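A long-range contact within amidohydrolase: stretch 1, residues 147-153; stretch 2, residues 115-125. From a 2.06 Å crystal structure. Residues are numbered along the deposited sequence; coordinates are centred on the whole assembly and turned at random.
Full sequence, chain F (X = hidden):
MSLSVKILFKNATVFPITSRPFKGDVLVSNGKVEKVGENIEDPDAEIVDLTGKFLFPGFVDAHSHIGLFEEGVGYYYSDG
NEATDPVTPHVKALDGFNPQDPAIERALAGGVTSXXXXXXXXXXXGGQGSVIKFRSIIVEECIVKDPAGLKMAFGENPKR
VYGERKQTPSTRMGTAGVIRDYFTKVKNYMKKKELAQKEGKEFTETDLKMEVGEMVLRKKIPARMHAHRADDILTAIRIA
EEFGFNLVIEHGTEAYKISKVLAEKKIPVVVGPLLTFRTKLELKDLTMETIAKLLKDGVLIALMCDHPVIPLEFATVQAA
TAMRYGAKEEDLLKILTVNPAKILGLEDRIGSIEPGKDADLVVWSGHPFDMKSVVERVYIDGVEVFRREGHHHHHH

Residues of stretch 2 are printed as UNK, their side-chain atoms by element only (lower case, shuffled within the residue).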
# COMPACT_ATOMS: atom_id res chain seq x y z
N PRO F 147 -18.68 34.39 -15.17
CA PRO F 147 -19.20 33.24 -14.40
C PRO F 147 -20.67 33.45 -14.05
O PRO F 147 -21.13 34.59 -14.01
CB PRO F 147 -18.36 33.28 -13.12
CG PRO F 147 -18.01 34.74 -12.95
CD PRO F 147 -17.79 35.24 -14.36
N ALA F 148 -21.40 32.37 -13.78
CA ALA F 148 -22.81 32.47 -13.47
C ALA F 148 -23.15 32.08 -12.02
O ALA F 148 -24.25 32.34 -11.53
CB ALA F 148 -23.63 31.67 -14.46
N GLY F 149 -22.20 31.44 -11.35
CA GLY F 149 -22.43 30.91 -10.01
C GLY F 149 -21.20 30.20 -9.46
O GLY F 149 -20.30 29.82 -10.22
N LEU F 150 -21.14 30.04 -8.14
CA LEU F 150 -20.09 29.27 -7.50
C LEU F 150 -20.73 28.03 -6.88
O LEU F 150 -21.54 28.14 -5.95
CB LEU F 150 -19.35 30.10 -6.44
CG LEU F 150 -18.20 29.37 -5.69
CD1 LEU F 150 -17.20 28.82 -6.69
CD2 LEU F 150 -17.50 30.31 -4.70
N LYS F 151 -20.37 26.87 -7.40
CA LYS F 151 -20.91 25.56 -6.97
C LYS F 151 -20.33 25.14 -5.63
O LYS F 151 -19.12 25.22 -5.43
CB LYS F 151 -20.58 24.50 -8.04
CG LYS F 151 -21.05 23.07 -7.76
CD LYS F 151 -22.58 22.99 -7.48
CE LYS F 151 -23.08 21.56 -7.28
NZ LYS F 151 -22.92 20.77 -8.54
N MSE F 152 -21.20 24.69 -4.73
CA MSE F 152 -20.80 24.17 -3.43
C MSE F 152 -21.63 22.93 -3.17
O MSE F 152 -22.65 22.73 -3.82
CB MSE F 152 -21.05 25.20 -2.32
CG MSE F 152 -20.25 26.46 -2.53
SE MSE F 152 -20.65 27.87 -1.26
CE MSE F 152 -20.42 29.40 -2.45
N ALA F 153 -21.18 22.08 -2.24
CA ALA F 153 -21.85 20.80 -1.99
C ALA F 153 -21.84 20.40 -0.53
O ALA F 153 -20.83 20.59 0.15
CB ALA F 153 -21.22 19.68 -2.82
N UNK F 115 -27.91 25.84 -21.22
CA UNK F 115 -27.68 25.17 -19.94
C UNK F 115 -26.67 25.95 -19.12
O UNK F 115 -25.81 26.65 -19.67
c UNK F 115 -27.13 23.69 -20.12
c UNK F 115 -28.04 22.85 -21.02
c UNK F 115 -25.73 23.71 -20.72
N UNK F 116 -26.78 25.83 -17.81
CA UNK F 116 -25.62 26.13 -17.00
C UNK F 116 -24.75 24.87 -16.82
O UNK F 116 -25.18 23.85 -16.28
se UNK F 116 -24.75 28.06 -13.36
c UNK F 116 -25.95 26.74 -15.64
c UNK F 116 -25.27 26.39 -12.43
c UNK F 116 -24.69 27.46 -15.11
N UNK F 117 -23.52 24.96 -17.33
CA UNK F 117 -22.53 23.94 -17.07
C UNK F 117 -21.87 24.29 -15.75
O UNK F 117 -21.53 25.46 -15.49
c UNK F 117 -21.48 23.84 -18.21
c UNK F 117 -22.12 23.16 -19.42
c UNK F 117 -20.90 25.22 -18.54
c UNK F 117 -19.67 25.20 -19.46
N UNK F 118 -21.71 23.29 -14.90
CA UNK F 118 -21.27 23.49 -13.53
C UNK F 118 -20.41 22.27 -13.09
O UNK F 118 -20.65 21.15 -13.57
c UNK F 118 -22.18 24.24 -11.27
c UNK F 118 -23.43 22.50 -12.56
c UNK F 118 -22.52 23.74 -12.64
N UNK F 119 -19.42 22.47 -12.21
CA UNK F 119 -18.79 21.30 -11.60
C UNK F 119 -19.82 20.46 -10.81
O UNK F 119 -20.92 20.94 -10.48
c UNK F 119 -17.50 23.29 -11.11
c UNK F 119 -17.75 21.91 -10.64
c UNK F 119 -18.82 23.74 -11.72
N UNK F 120 -19.45 19.21 -10.53
CA UNK F 120 -20.27 18.30 -9.73
C UNK F 120 -20.19 18.57 -8.23
O UNK F 120 -19.90 19.69 -7.78
N UNK F 121 -20.45 17.54 -7.44
CA UNK F 121 -20.69 17.70 -6.02
C UNK F 121 -19.64 16.99 -5.15
O UNK F 121 -19.88 16.68 -3.98
o UNK F 121 -22.17 15.80 -6.01
c UNK F 121 -22.08 17.18 -5.69
N UNK F 122 -18.47 16.74 -5.72
CA UNK F 122 -17.37 16.14 -4.97
C UNK F 122 -16.85 17.08 -3.90
O UNK F 122 -16.51 16.63 -2.79
c UNK F 122 -16.24 15.73 -5.92
N UNK F 123 -16.75 18.37 -4.22
CA UNK F 123 -16.08 19.33 -3.34
C UNK F 123 -17.02 20.21 -2.55
O UNK F 123 -18.00 20.70 -3.11
c UNK F 123 -15.16 20.24 -4.13
n UNK F 123 -13.30 20.19 -5.67
c UNK F 123 -14.02 19.50 -4.80
o UNK F 123 -13.81 18.33 -4.54
N UNK F 124 -16.70 20.45 -1.25
CA UNK F 124 -17.41 21.48 -0.50
C UNK F 124 -17.52 22.77 -1.32
O UNK F 124 -18.61 23.34 -1.39
c UNK F 124 -15.82 19.63 -0.39
c UNK F 124 -16.05 20.21 1.04
c UNK F 124 -16.55 21.64 0.76
N UNK F 125 -16.42 23.20 -1.94
CA UNK F 125 -16.41 24.33 -2.89
C UNK F 125 -15.81 23.83 -4.20
O UNK F 125 -14.61 23.58 -4.28
c UNK F 125 -16.06 25.96 -0.93
c UNK F 125 -15.80 26.77 -3.30
c UNK F 125 -15.61 25.56 -2.36

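Position 115 carries three side-chain carbons, one bonded to CA and bearing the other two. They lie out of reach of stretch 1. This is Val115.

Position 116 has three carbons and a selenium in an unbranched chain. The selenium lies third from CA and 3.9 Å from CB of Ala148, an apolar contact. Selenium flanked by carbons marks selenomethionine, so this is Met116.

Position 117 has four carbons, forked at the first, with one arm two carbons long. It does not reach stretch 1. The fork at the first carbon gives Ile117.

Position 118 again has one carbon carrying two. Its CB points toward stretch 1, and one of the branch carbons comes 3.6 Å from CB of Lys151. This is Val118.

At position 119 three carbons close a ring onto the backbone N. A ring carbon, the one bonded to N, lies 4.1 Å from CB of Lys151. The ring defines Pro119. Its backbone O accepts a hydrogen bond from NZ of Lys151 at 2.8 Å.

Position 120 has no side-chain atoms, so it is Gly120. Its O takes a weak hydrogen bond from Lys151 NZ at 3.3 Å.

Position 121 has one carbon and then one oxygen. Its CB is 3.9 Å from CB of Ala153. This is Ser121. Its hydroxyl is hydrogen-bonded elsewhere in the structure.

Position 122 has a single carbon, directed away from stretch 1. It is Ala122.

Position 123 has two carbons, the second carrying one oxygen and one nitrogen. Its CA-to-CB bond points sideways and the end of the side chain leads away. This short amide is Asn123. Its backbone O lies 3.4 Å from Ala153 CB.

Position 124 is another three-carbon ring closed onto N. Its CA-to-CB bond points away from stretch 1. This is Pro124. Its O accepts a hydrogen bond from Ala153 N at 3.0 Å.

Position 125 has one carbon carrying two. One of those two lies 4.2 Å from CD2 of Leu150. This is Val125.

The contact works mainly through the backbone of stretch 2. Met152 and Val125 form an antiparallel, non-hydrogen-bonded bridge, with their CA atoms 4.4 Å apart and both CB atoms on the same face of the sheet. Beside it, Pro124 O receives the Ala153 amide and also a CA-H...O contact from Met152 CA at 3.1 Å. Lys151 is the other anchor. Its side chain, bent at chi2 (p) and chi4 (m), brings the ammonium group to the carbonyls of Pro119 and Gly120. Apolar packing by Met116, Val118 and Val125 completes the contact.

Stretch 2 115-125: VMIVPGSANPV
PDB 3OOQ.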